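Local coordinates for Serine/threonine protein phosphatase Stp1 (Streptococcus agalactiae, PDB 2PK0) that dephosphorylates phosphoserine and phosphothreonine in proteins, as a magnesium-binding bacterial phosphatase of the PP2C family that probably acts in signalling, at residues Ser124-Val129 with His135-Asp140; Trp78-Ile83 with Pro179-His184; Gln214-Thr217 with Gln223-Ile226. One frame throughout, in Å; residues are numbered along the deposited sequence.

Interaction 1 (Ser124-Val129 with His135-Asp140); sequences SRIGIV and HLLTSD
His-135 and Ile-128 form the hydrogen-bonded antiparallel pair of a beta hairpin. His-135 N gives to Ile-128 O at 2.6 Å, and Ile-128 N gives back to His-135 O at 3.0 Å. Leu-136 follows, in a non-hydrogen-bonded pair with Gly-127. Its CD1 branch reaches diagonally across to the neighbouring strand, where it meets CD of Arg-125 at 3.9 Å. Leu-137 is past the strand end but still gives its N-H to Ile-126 O at 3.0 Å. The Leu-137 side chain crosses both isoleucines at a slant, its CD1 3.8 Å from Ile-128 CD1 and 4.1 Å from Ile-126 CG2. Thr-138 carries OG1 between its own backbone N and carbonyl carbon (chi1 54°). This places OG1 for a weak bond from Ile-126 N and leaves CG2 against the Ile-126 side chain. Asp-140 ends the segment in a side-on salt bridge. Arg-125 NE meets OD1 of Asp-140 at 3.1 Å, and Arg-125 NH2 meets OD2 of Asp-140 at 3.0 Å. The guanidinium and carboxylate planes are 38° apart. Both oxygens lie near the guanidinium plane, but NH2 comes to OD2 from above the carboxylate plane. Two bonds thus fix the rotation of the arginine end. The hairpin forms one margin of a sheet in the PP2C beta sandwich. Strand 125-130 bonds on its other edge to strand 191-195, while Ile-126 packs on Val-109 and Phe-118 of the second sheet.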
ATOM      1  N   SER A 124      -4.974  -1.450   2.510  1.00 28.74           N
ATOM      2  CA  SER A 124      -3.829  -1.899   1.745  1.00 29.77           C
ATOM      3  C   SER A 124      -2.812  -2.499   2.723  1.00 30.01           C
ATOM      4  O   SER A 124      -2.897  -2.292   3.934  1.00 31.86           O
ATOM      5  CB  SER A 124      -3.230  -0.742   0.957  1.00 29.58           C
ATOM      6  OG  SER A 124      -4.066  -0.349  -0.109  1.00 30.79           O
ATOM      7  N   ARG A 125      -1.876  -3.292   2.231  1.00 29.11           N
ATOM      8  CA  ARG A 125      -1.010  -4.004   3.150  1.00 26.88           C
ATOM      9  C   ARG A 125       0.445  -3.922   2.784  1.00 28.79           C
ATOM     10  O   ARG A 125       0.798  -3.654   1.625  1.00 28.37           O
ATOM     11  CB  ARG A 125      -1.406  -5.461   3.233  1.00 27.72           C
ATOM     12  CG  ARG A 125      -2.785  -5.669   3.741  1.00 28.29           C
ATOM     13  CD  ARG A 125      -2.910  -7.008   4.324  1.00 30.48           C
ATOM     14  NE  ARG A 125      -4.242  -7.197   4.860  1.00 32.46           N
ATOM     15  CZ  ARG A 125      -4.805  -8.385   4.982  1.00 32.99           C
ATOM     16  NH1 ARG A 125      -4.128  -9.452   4.589  1.00 32.32           N
ATOM     17  NH2 ARG A 125      -6.039  -8.496   5.460  1.00 33.18           N
ATOM     18  N   ILE A 126       1.280  -4.126   3.806  1.00 28.09           N
ATOM     19  CA  ILE A 126       2.722  -4.231   3.672  1.00 26.44           C
ATOM     20  C   ILE A 126       3.184  -5.457   4.442  1.00 29.33           C
ATOM     21  O   ILE A 126       2.818  -5.640   5.617  1.00 28.30           O
ATOM     22  CB  ILE A 126       3.434  -3.022   4.259  1.00 25.26           C
ATOM     23  CG1 ILE A 126       2.995  -1.745   3.549  1.00 25.30           C
ATOM     24  CG2 ILE A 126       4.937  -3.182   4.168  1.00 18.23           C
ATOM     25  CD1 ILE A 126       3.491  -0.520   4.241  1.00 25.59           C
ATOM     26  N   GLY A 127       3.976  -6.300   3.781  1.00 28.61           N
ATOM     27  CA  GLY A 127       4.544  -7.454   4.441  1.00 29.49           C
ATOM     28  C   GLY A 127       5.989  -7.721   4.082  1.00 30.22           C
ATOM     29  O   GLY A 127       6.505  -7.195   3.107  1.00 32.98           O
ATOM     30  N   ILE A 128       6.648  -8.544   4.877  1.00 29.96           N
ATOM     31  CA  ILE A 128       7.982  -8.995   4.539  1.00 32.50           C
ATOM     32  C   ILE A 128       7.939 -10.494   4.384  1.00 31.48           C
ATOM     33  O   ILE A 128       7.337 -11.191   5.194  1.00 29.20           O
ATOM     34  CB  ILE A 128       9.031  -8.612   5.622  1.00 33.22           C
ATOM     35  CG1 ILE A 128       9.314  -7.115   5.595  1.00 32.32           C
ATOM     36  CG2 ILE A 128      10.351  -9.372   5.424  1.00 33.30           C
ATOM     37  CD1 ILE A 128       9.992  -6.649   6.827  1.00 31.58           C
ATOM     38  N   VAL A 129       8.544 -10.983   3.314  1.00 33.37           N
ATOM     39  CA  VAL A 129       8.756 -12.414   3.154  1.00 34.94           C
ATOM     40  C   VAL A 129      10.220 -12.775   3.436  1.00 34.15           C
ATOM     41  O   VAL A 129      11.127 -12.302   2.752  1.00 36.54           O
ATOM     42  CB  VAL A 129       8.303 -12.869   1.762  1.00 34.64           C
ATOM     43  CG1 VAL A 129       8.675 -14.336   1.507  1.00 33.97           C
ATOM     44  CG2 VAL A 129       6.801 -12.626   1.619  1.00 30.24           C
ATOM     45  N   HIS A 135       5.495 -12.031   6.890  1.00 32.42           N
ATOM     46  CA  HIS A 135       5.243 -11.310   8.133  1.00 34.83           C
ATOM     47  C   HIS A 135       4.425 -10.056   7.862  1.00 33.56           C
ATOM     48  O   HIS A 135       4.907  -9.154   7.199  1.00 32.74           O
ATOM     49  CB  HIS A 135       6.557 -10.907   8.790  1.00 37.69           C
ATOM     50  CG  HIS A 135       7.394 -12.069   9.221  1.00 41.64           C
ATOM     51  ND1 HIS A 135       7.415 -12.529  10.521  1.00 41.90           N
ATOM     52  CD2 HIS A 135       8.235 -12.869   8.524  1.00 41.17           C
ATOM     53  CE1 HIS A 135       8.242 -13.554  10.607  1.00 42.94           C
ATOM     54  NE2 HIS A 135       8.746 -13.785   9.407  1.00 42.60           N
ATOM     55  N   LEU A 136       3.198 -10.007   8.375  1.00 30.89           N
ATOM     56  CA  LEU A 136       2.347  -8.835   8.211  1.00 31.24           C
ATOM     57  C   LEU A 136       2.823  -7.661   9.067  1.00 31.67           C
ATOM     58  O   LEU A 136       3.083  -7.816  10.249  1.00 35.04           O
ATOM     59  CB  LEU A 136       0.896  -9.191   8.536  1.00 29.98           C
ATOM     60  CG  LEU A 136      -0.153  -8.076   8.530  1.00 29.59           C
ATOM     61  CD1 LEU A 136      -0.289  -7.389   7.160  1.00 27.59           C
ATOM     62  CD2 LEU A 136      -1.486  -8.602   9.013  1.00 28.58           C
ATOM     63  N   LEU A 137       2.949  -6.490   8.453  1.00 33.55           N
ATOM     64  CA  LEU A 137       3.443  -5.290   9.148  1.00 33.22           C
ATOM     65  C   LEU A 137       2.374  -4.246   9.500  1.00 32.42           C
ATOM     66  O   LEU A 137       2.561  -3.481  10.430  1.00 35.24           O
ATOM     67  CB  LEU A 137       4.545  -4.605   8.329  1.00 30.71           C
ATOM     68  CG  LEU A 137       5.828  -5.401   8.096  1.00 31.30           C
ATOM     69  CD1 LEU A 137       6.934  -4.488   7.533  1.00 28.70           C
ATOM     70  CD2 LEU A 137       6.276  -6.104   9.385  1.00 26.12           C
ATOM     71  N   THR A 138       1.282  -4.201   8.739  1.00 32.59           N
ATOM     72  CA  THR A 138       0.235  -3.202   8.909  1.00 31.44           C
ATOM     73  C   THR A 138      -1.026  -3.843   9.448  1.00 31.67           C
ATOM     74  O   THR A 138      -1.186  -5.051   9.414  1.00 31.58           O
ATOM     75  CB  THR A 138      -0.144  -2.543   7.581  1.00 30.16           C
ATOM     76  OG1 THR A 138      -0.481  -3.559   6.634  1.00 30.13           O
ATOM     77  CG2 THR A 138       1.005  -1.724   7.033  1.00 29.72           C
ATOM     78  N   SER A 139      -1.930  -3.026   9.953  1.00 31.33           N
ATOM     79  CA  SER A 139      -3.190  -3.544  10.431  1.00 30.93           C
ATOM     80  C   SER A 139      -4.275  -2.836   9.638  1.00 29.63           C
ATOM     81  O   SER A 139      -4.226  -1.621   9.493  1.00 29.13           O
ATOM     82  CB  SER A 139      -3.327  -3.298  11.936  1.00 31.87           C
ATOM     83  OG  SER A 139      -4.592  -3.732  12.408  1.00 35.14           O
ATOM     84  N   ASP A 140      -5.213  -3.605   9.090  1.00 29.70           N
ATOM     85  CA  ASP A 140      -6.272  -3.061   8.252  1.00 31.55           C
ATOM     86  C   ASP A 140      -7.085  -2.046   9.065  1.00 33.10           C
ATOM     87  O   ASP A 140      -7.456  -2.329  10.196  1.00 34.62           O
ATOM     88  CB  ASP A 140      -7.199  -4.184   7.752  1.00 33.32           C
ATOM     89  CG  ASP A 140      -6.623  -4.972   6.562  1.00 34.90           C
ATOM     90  OD1 ASP A 140      -5.483  -4.694   6.145  1.00 39.03           O
ATOM     91  OD2 ASP A 140      -7.315  -5.882   6.034  1.00 32.19           O
TER

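Interaction 2 (Trp78-Ile83 with Pro179-His184); sequences WMLVSI and PDLGVH
Leu-80 and Pro-179 mark the nearest approach of the two backbones, with their CA atoms 7.5 Å apart. Leu-80 lies on a turn of helix 72-96. Pro-179 leads into strand 180-185, an outermost strand of its sheet. At that spacing only side chains fill the gap. Leu-80 carries the contact from the helix. Its CG stands anti to the carbonyl carbon (chi1 -71°), and CD2 reaches between two partners on the strand side. CD2 of Leu-80 is 3.8 Å from Pro-179 CG, at the corner of the proline ring. The same methyl is 3.8 Å from Leu-181 CD1. That leucine methyl also meets CD1 of Leu-80, at 3.9 Å, so the two leucines touch fork against fork at an oblique angle. Around this spot the helix packs over the sheet, as helices flank the sandwich in PP2C phosphatases. Ile-83 rests on Ala-119 of strand 115-121, and Met-79 on Leu-36 of strand 35-43. Asp-180 points away from the helix, and its OD2 is hydrogen-bonded to His-141. All the touching atoms between helix and strand are carbon. The contact therefore rests on van der Waals packing and burial of apolar surface, without a directional bond to set its angle.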
ATOM      1  N   TRP A  78       7.849  14.525   7.157  1.00 32.77           N
ATOM      2  CA  TRP A  78       7.305  14.741   5.826  1.00 32.63           C
ATOM      3  C   TRP A  78       6.034  13.910   5.539  1.00 33.41           C
ATOM      4  O   TRP A  78       5.087  14.415   4.929  1.00 30.24           O
ATOM      5  CB  TRP A  78       8.374  14.489   4.759  1.00 32.32           C
ATOM      6  CG  TRP A  78       7.914  14.770   3.354  1.00 33.89           C
ATOM      7  CD1 TRP A  78       8.005  15.960   2.682  1.00 33.31           C
ATOM      8  CD2 TRP A  78       7.289  13.843   2.445  1.00 34.61           C
ATOM      9  NE1 TRP A  78       7.467  15.839   1.426  1.00 32.82           N
ATOM     10  CE2 TRP A  78       7.017  14.554   1.250  1.00 34.43           C
ATOM     11  CE3 TRP A  78       6.915  12.490   2.530  1.00 34.15           C
ATOM     12  CZ2 TRP A  78       6.402  13.946   0.136  1.00 33.42           C
ATOM     13  CZ3 TRP A  78       6.292  11.890   1.422  1.00 32.98           C
ATOM     14  CH2 TRP A  78       6.053  12.621   0.244  1.00 33.02           C
ATOM     15  N   MET A  79       6.018  12.652   5.979  1.00 32.27           N
ATOM     16  CA  MET A  79       4.886  11.785   5.706  1.00 33.09           C
ATOM     17  C   MET A  79       3.640  12.244   6.463  1.00 33.76           C
ATOM     18  O   MET A  79       2.579  12.404   5.876  1.00 35.04           O
ATOM     19  CB  MET A  79       5.210  10.326   6.026  1.00 31.43           C
ATOM     20  CG  MET A  79       6.133   9.678   5.023  1.00 32.69           C
ATOM     21  SD  MET A  79       6.640   8.016   5.520  1.00 35.01           S
ATOM     22  CE  MET A  79       7.454   7.440   4.037  1.00 31.20           C
ATOM     23  N   LEU A  80       3.786  12.493   7.754  1.00 33.60           N
ATOM     24  CA  LEU A  80       2.675  12.922   8.587  1.00 34.87           C
ATOM     25  C   LEU A  80       2.063  14.231   8.112  1.00 35.37           C
ATOM     26  O   LEU A  80       0.849  14.394   8.155  1.00 35.97           O
ATOM     27  CB  LEU A  80       3.131  13.056  10.037  1.00 35.34           C
ATOM     28  CG  LEU A  80       3.418  11.740  10.751  1.00 36.44           C
ATOM     29  CD1 LEU A  80       3.968  12.011  12.146  1.00 36.45           C
ATOM     30  CD2 LEU A  80       2.153  10.905  10.813  1.00 35.76           C
ATOM     31  N   VAL A  81       2.914  15.139   7.640  1.00 35.95           N
ATOM     32  CA  VAL A  81       2.483  16.440   7.144  1.00 36.48           C
ATOM     33  C   VAL A  81       1.794  16.370   5.766  1.00 38.76           C
ATOM     34  O   VAL A  81       0.669  16.847   5.625  1.00 42.09           O
ATOM     35  CB  VAL A  81       3.654  17.444   7.163  1.00 37.60           C
ATOM     36  CG1 VAL A  81       3.327  18.712   6.366  1.00 36.89           C
ATOM     37  CG2 VAL A  81       4.026  17.785   8.617  1.00 36.28           C
ATOM     38  N   SER A  82       2.443  15.748   4.774  1.00 38.80           N
ATOM     39  CA  SER A  82       1.908  15.637   3.401  1.00 38.06           C
ATOM     40  C   SER A  82       0.588  14.878   3.305  1.00 38.62           C
ATOM     41  O   SER A  82      -0.272  15.189   2.479  1.00 38.26           O
ATOM     42  CB  SER A  82       2.910  14.932   2.484  1.00 37.39           C
ATOM     43  OG  SER A  82       4.221  15.432   2.671  1.00 41.06           O
ATOM     44  N   ILE A  83       0.440  13.861   4.137  1.00 39.67           N
ATOM     45  CA  ILE A  83      -0.788  13.089   4.157  1.00 40.40           C
ATOM     46  C   ILE A  83      -1.966  13.912   4.705  1.00 41.32           C
ATOM     47  O   ILE A  83      -3.075  13.801   4.209  1.00 42.46           O
ATOM     48  CB  ILE A  83      -0.566  11.749   4.889  1.00 41.06           C
ATOM     49  CG1 ILE A  83       0.371  10.879   4.049  1.00 39.73           C
ATOM     50  CG2 ILE A  83      -1.870  11.010   5.171  1.00 39.38           C
ATOM     51  CD1 ILE A  83       0.594   9.544   4.631  1.00 40.87           C
ATOM     52  N   PRO A 179      -2.568   8.050  10.314  1.00 38.31           N
ATOM     53  CA  PRO A 179      -1.807   6.969   9.677  1.00 34.88           C
ATOM     54  C   PRO A 179      -0.952   6.180  10.653  1.00 34.22           C
ATOM     55  O   PRO A 179      -0.583   6.702  11.699  1.00 34.83           O
ATOM     56  CB  PRO A 179      -0.900   7.703   8.692  1.00 35.52           C
ATOM     57  CG  PRO A 179      -0.787   9.077   9.224  1.00 37.23           C
ATOM     58  CD  PRO A 179      -2.042   9.382   9.974  1.00 36.28           C
ATOM     59  N   ASP A 180      -0.657   4.920  10.326  1.00 34.54           N
ATOM     60  CA  ASP A 180       0.255   4.124  11.137  1.00 31.49           C
ATOM     61  C   ASP A 180       1.627   4.272  10.537  1.00 31.15           C
ATOM     62  O   ASP A 180       1.776   4.156   9.333  1.00 31.92           O
ATOM     63  CB  ASP A 180      -0.109   2.643  11.100  1.00 34.60           C
ATOM     64  CG  ASP A 180      -1.404   2.331  11.805  1.00 36.66           C
ATOM     65  OD1 ASP A 180      -1.813   3.121  12.683  1.00 37.38           O
ATOM     66  OD2 ASP A 180      -2.006   1.279  11.476  1.00 39.02           O
ATOM     67  N   LEU A 181       2.633   4.513  11.367  1.00 32.95           N
ATOM     68  CA  LEU A 181       4.002   4.544  10.891  1.00 32.66           C
ATOM     69  C   LEU A 181       4.786   3.355  11.406  1.00 32.65           C
ATOM     70  O   LEU A 181       4.434   2.780  12.422  1.00 32.17           O
ATOM     71  CB  LEU A 181       4.686   5.820  11.331  1.00 36.47           C
ATOM     72  CG  LEU A 181       3.938   7.119  11.053  1.00 38.89           C
ATOM     73  CD1 LEU A 181       4.496   8.145  11.991  1.00 41.75           C
ATOM     74  CD2 LEU A 181       4.087   7.564   9.627  1.00 36.89           C
ATOM     75  N   GLY A 182       5.847   2.978  10.694  1.00 31.87           N
ATOM     76  CA  GLY A 182       6.732   1.920  11.170  1.00 31.18           C
ATOM     77  C   GLY A 182       8.109   1.900  10.521  1.00 32.91           C
ATOM     78  O   GLY A 182       8.240   2.050   9.304  1.00 34.14           O
ATOM     79  N   VAL A 183       9.146   1.717  11.332  1.00 31.65           N
ATOM     80  CA  VAL A 183      10.487   1.537  10.802  1.00 30.18           C
ATOM     81  C   VAL A 183      10.868   0.072  10.938  1.00 31.11           C
ATOM     82  O   VAL A 183      10.659  -0.530  11.992  1.00 30.52           O
ATOM     83  CB  VAL A 183      11.506   2.422  11.522  1.00 30.01           C
ATOM     84  CG1 VAL A 183      12.845   2.392  10.819  1.00 28.85           C
ATOM     85  CG2 VAL A 183      11.010   3.842  11.571  1.00 29.55           C
ATOM     86  N   HIS A 184      11.384  -0.514   9.860  1.00 32.78           N
ATOM     87  CA  HIS A 184      11.837  -1.903   9.883  1.00 33.18           C
ATOM     88  C   HIS A 184      13.131  -2.104   9.139  1.00 34.63           C
ATOM     89  O   HIS A 184      13.438  -1.380   8.200  1.00 35.59           O
ATOM     90  CB  HIS A 184      10.786  -2.814   9.261  1.00 33.42           C
ATOM     91  CG  HIS A 184       9.515  -2.876  10.042  1.00 35.19           C
ATOM     92  ND1 HIS A 184       9.280  -3.838  11.003  1.00 34.97           N
ATOM     93  CD2 HIS A 184       8.420  -2.078  10.026  1.00 33.59           C
ATOM     94  CE1 HIS A 184       8.089  -3.633  11.540  1.00 34.09           C
ATOM     95  NE2 HIS A 184       7.551  -2.570  10.968  1.00 34.39           N
TER

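Interaction 3 (Gln214-Thr217 with Gln223-Ile226); sequences QEKT and QDLI
Gln-214 and Lys-216 meet Asp-224 across the loop that joins helix 205-212 to helix 218-231, with an N-cap at the start of the second helix. The site is on the surface of the PP2C fold, and the second helix bears the aspartate. Gln-214 comes first. Its first side-chain bond points toward the helix, and the chain is extended beyond CG. The glutamine side chain crosses Asp-224 obliquely. The amide and carboxylate planes are 42° apart. The backbone O of Gln-214 also accepts a weak hydrogen bond from the side-chain NZ of Lys-221, on the first turn of that helix. Lys-216 makes the main bond of the contact. Its CB points toward the helix, and CG lies beside the backbone N. The chain stays extended as far as CE and bends only at the last torsion. The lysine and aspartate side chains approach from opposite directions and close a gap of 10.0 Å between their CA atoms. The link is a salt bridge between charged ends, with the lysine methylenes close to the same oxygen. CD of Lys-216 lies 3.5 Å from Asp-224 OD2. Thr-217 closes the segment as the N-cap of helix 218-231. Its OG1 accepts from the backbone N of Asp-220, so the loop is tied to the helix start as well as to its second turn. On the helix, Asp-224 also packs against Val-211 of helix 205-212. The ammonium does not divide itself evenly between the carboxylate oxygens: Lys-216 NZ is 2.9 Å from Asp-224 OD2, on its syn lone pair, but 3.5 Å from Asp-224 OD1.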
ATOM      1  N   GLN A 214      10.458 -18.999  -5.992  1.00 47.37           N
ATOM      2  CA  GLN A 214      10.969 -19.596  -7.203  1.00 46.83           C
ATOM      3  C   GLN A 214      12.264 -18.939  -7.650  1.00 49.33           C
ATOM      4  O   GLN A 214      12.699 -17.924  -7.100  1.00 50.78           O
ATOM      5  CB  GLN A 214       9.938 -19.426  -8.316  1.00 47.58           C
ATOM      6  CG  GLN A 214       8.521 -19.874  -7.986  1.00 46.75           C
ATOM      7  CD  GLN A 214       7.584 -19.650  -9.161  1.00 49.47           C
ATOM      8  OE1 GLN A 214       7.056 -18.540  -9.369  1.00 50.57           O
ATOM      9  NE2 GLN A 214       7.373 -20.705  -9.948  1.00 49.74           N
ATOM     10  N   GLU A 215      12.889 -19.528  -8.656  1.00 50.88           N
ATOM     11  CA  GLU A 215      14.005 -18.883  -9.313  1.00 52.27           C
ATOM     12  C   GLU A 215      13.471 -18.350 -10.629  1.00 48.16           C
ATOM     13  O   GLU A 215      13.411 -19.061 -11.633  1.00 45.44           O
ATOM     14  CB  GLU A 215      15.184 -19.846  -9.497  1.00 55.31           C
ATOM     15  CG  GLU A 215      15.992 -20.073  -8.200  1.00 59.58           C
ATOM     16  CD  GLU A 215      17.296 -20.844  -8.423  1.00 61.22           C
ATOM     17  OE1 GLU A 215      17.861 -20.752  -9.538  1.00 64.05           O
ATOM     18  OE2 GLU A 215      17.755 -21.537  -7.479  1.00 63.29           O
ATOM     19  N   LYS A 216      13.028 -17.095 -10.563  1.00 44.47           N
ATOM     20  CA  LYS A 216      12.468 -16.337 -11.667  1.00 38.48           C
ATOM     21  C   LYS A 216      12.827 -14.881 -11.363  1.00 35.70           C
ATOM     22  O   LYS A 216      13.222 -14.570 -10.236  1.00 32.69           O
ATOM     23  CB  LYS A 216      10.941 -16.451 -11.670  1.00 39.73           C
ATOM     24  CG  LYS A 216      10.326 -17.699 -12.322  1.00 41.20           C
ATOM     25  CD  LYS A 216       8.782 -17.604 -12.314  1.00 39.49           C
ATOM     26  CE  LYS A 216       8.139 -18.389 -13.459  1.00 40.23           C
ATOM     27  NZ  LYS A 216       6.974 -17.660 -14.067  1.00 39.63           N
ATOM     28  N   THR A 217      12.672 -13.980 -12.337  1.00 33.21           N
ATOM     29  CA  THR A 217      12.922 -12.565 -12.078  1.00 31.83           C
ATOM     30  C   THR A 217      11.794 -11.988 -11.239  1.00 31.55           C
ATOM     31  O   THR A 217      10.710 -12.583 -11.150  1.00 32.48           O
ATOM     32  CB  THR A 217      12.932 -11.740 -13.336  1.00 32.22           C
ATOM     33  OG1 THR A 217      11.650 -11.866 -13.944  1.00 35.08           O
ATOM     34  CG2 THR A 217      14.023 -12.184 -14.303  1.00 31.84           C
ATOM     35  N   GLN A 223       4.139 -10.693 -12.042  1.00 33.10           N
ATOM     36  CA  GLN A 223       3.173 -11.143 -13.049  1.00 33.18           C
ATOM     37  C   GLN A 223       2.448 -12.405 -12.589  1.00 33.80           C
ATOM     38  O   GLN A 223       1.240 -12.521 -12.751  1.00 36.85           O
ATOM     39  CB  GLN A 223       3.857 -11.355 -14.416  1.00 33.57           C
ATOM     40  CG  GLN A 223       2.900 -11.594 -15.589  1.00 35.15           C
ATOM     41  CD  GLN A 223       1.742 -10.595 -15.618  1.00 38.94           C
ATOM     42  OE1 GLN A 223       0.583 -10.949 -15.333  1.00 35.48           O
ATOM     43  NE2 GLN A 223       2.054  -9.327 -15.947  1.00 38.82           N
ATOM     44  N   ASP A 224       3.185 -13.323 -11.970  1.00 33.20           N
ATOM     45  CA  ASP A 224       2.601 -14.547 -11.418  1.00 33.35           C
ATOM     46  C   ASP A 224       1.644 -14.296 -10.270  1.00 29.69           C
ATOM     47  O   ASP A 224       0.708 -15.047 -10.076  1.00 32.31           O
ATOM     48  CB  ASP A 224       3.697 -15.489 -10.915  1.00 36.09           C
ATOM     49  CG  ASP A 224       4.428 -16.196 -12.030  1.00 37.39           C
ATOM     50  OD1 ASP A 224       4.031 -16.068 -13.203  1.00 39.42           O
ATOM     51  OD2 ASP A 224       5.403 -16.899 -11.722  1.00 39.29           O
ATOM     52  N   LEU A 225       1.899 -13.248  -9.502  1.00 29.59           N
ATOM     53  CA  LEU A 225       1.038 -12.861  -8.393  1.00 27.77           C
ATOM     54  C   LEU A 225      -0.326 -12.378  -8.879  1.00 30.83           C
ATOM     55  O   LEU A 225      -1.349 -12.745  -8.300  1.00 29.30           O
ATOM     56  CB  LEU A 225       1.700 -11.772  -7.548  1.00 25.71           C
ATOM     57  CG  LEU A 225       2.811 -12.158  -6.567  1.00 24.85           C
ATOM     58  CD1 LEU A 225       3.320 -10.919  -5.836  1.00 25.74           C
ATOM     59  CD2 LEU A 225       2.320 -13.160  -5.558  1.00 23.34           C
ATOM     60  N   ILE A 226      -0.353 -11.576  -9.946  1.00 31.16           N
ATOM     61  CA  ILE A 226      -1.634 -11.048 -10.400  1.00 33.65           C
ATOM     62  C   ILE A 226      -2.412 -12.074 -11.221  1.00 34.95           C
ATOM     63  O   ILE A 226      -3.649 -12.087 -11.191  1.00 36.72           O
ATOM     64  CB  ILE A 226      -1.540  -9.623 -11.077  1.00 35.17           C
ATOM     65  CG1 ILE A 226      -0.958  -9.696 -12.480  1.00 37.73           C
ATOM     66  CG2 ILE A 226      -0.726  -8.639 -10.215  1.00 30.49           C
ATOM     67  CD1 ILE A 226      -1.971  -9.872 -13.568  1.00 43.00           C
TER

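In the fold
Interaction 1 is the largest of the three and partly buried. It joins two neighbouring strands by backbone bonds, isoleucine and leucine packing, and a salt bridge. Interaction 2 is a surface contact made of carbon alone, between a flanking helix and the edge strand of the other sheet. Interactions 1 and 2 touch where Leu-137 packs on His-184, with CD2 of the former 3.7 Å from CE1 of the latter. Interaction 3 is also at the surface, about 30 Å from interaction 2 between centres, on the opposite side of the chain's centre. It shares no element with the others. Interactions 1 and 3 each include a salt bridge: a two-bond bridge from the hairpin strand to the loop that follows it, and a single bond in interaction 3.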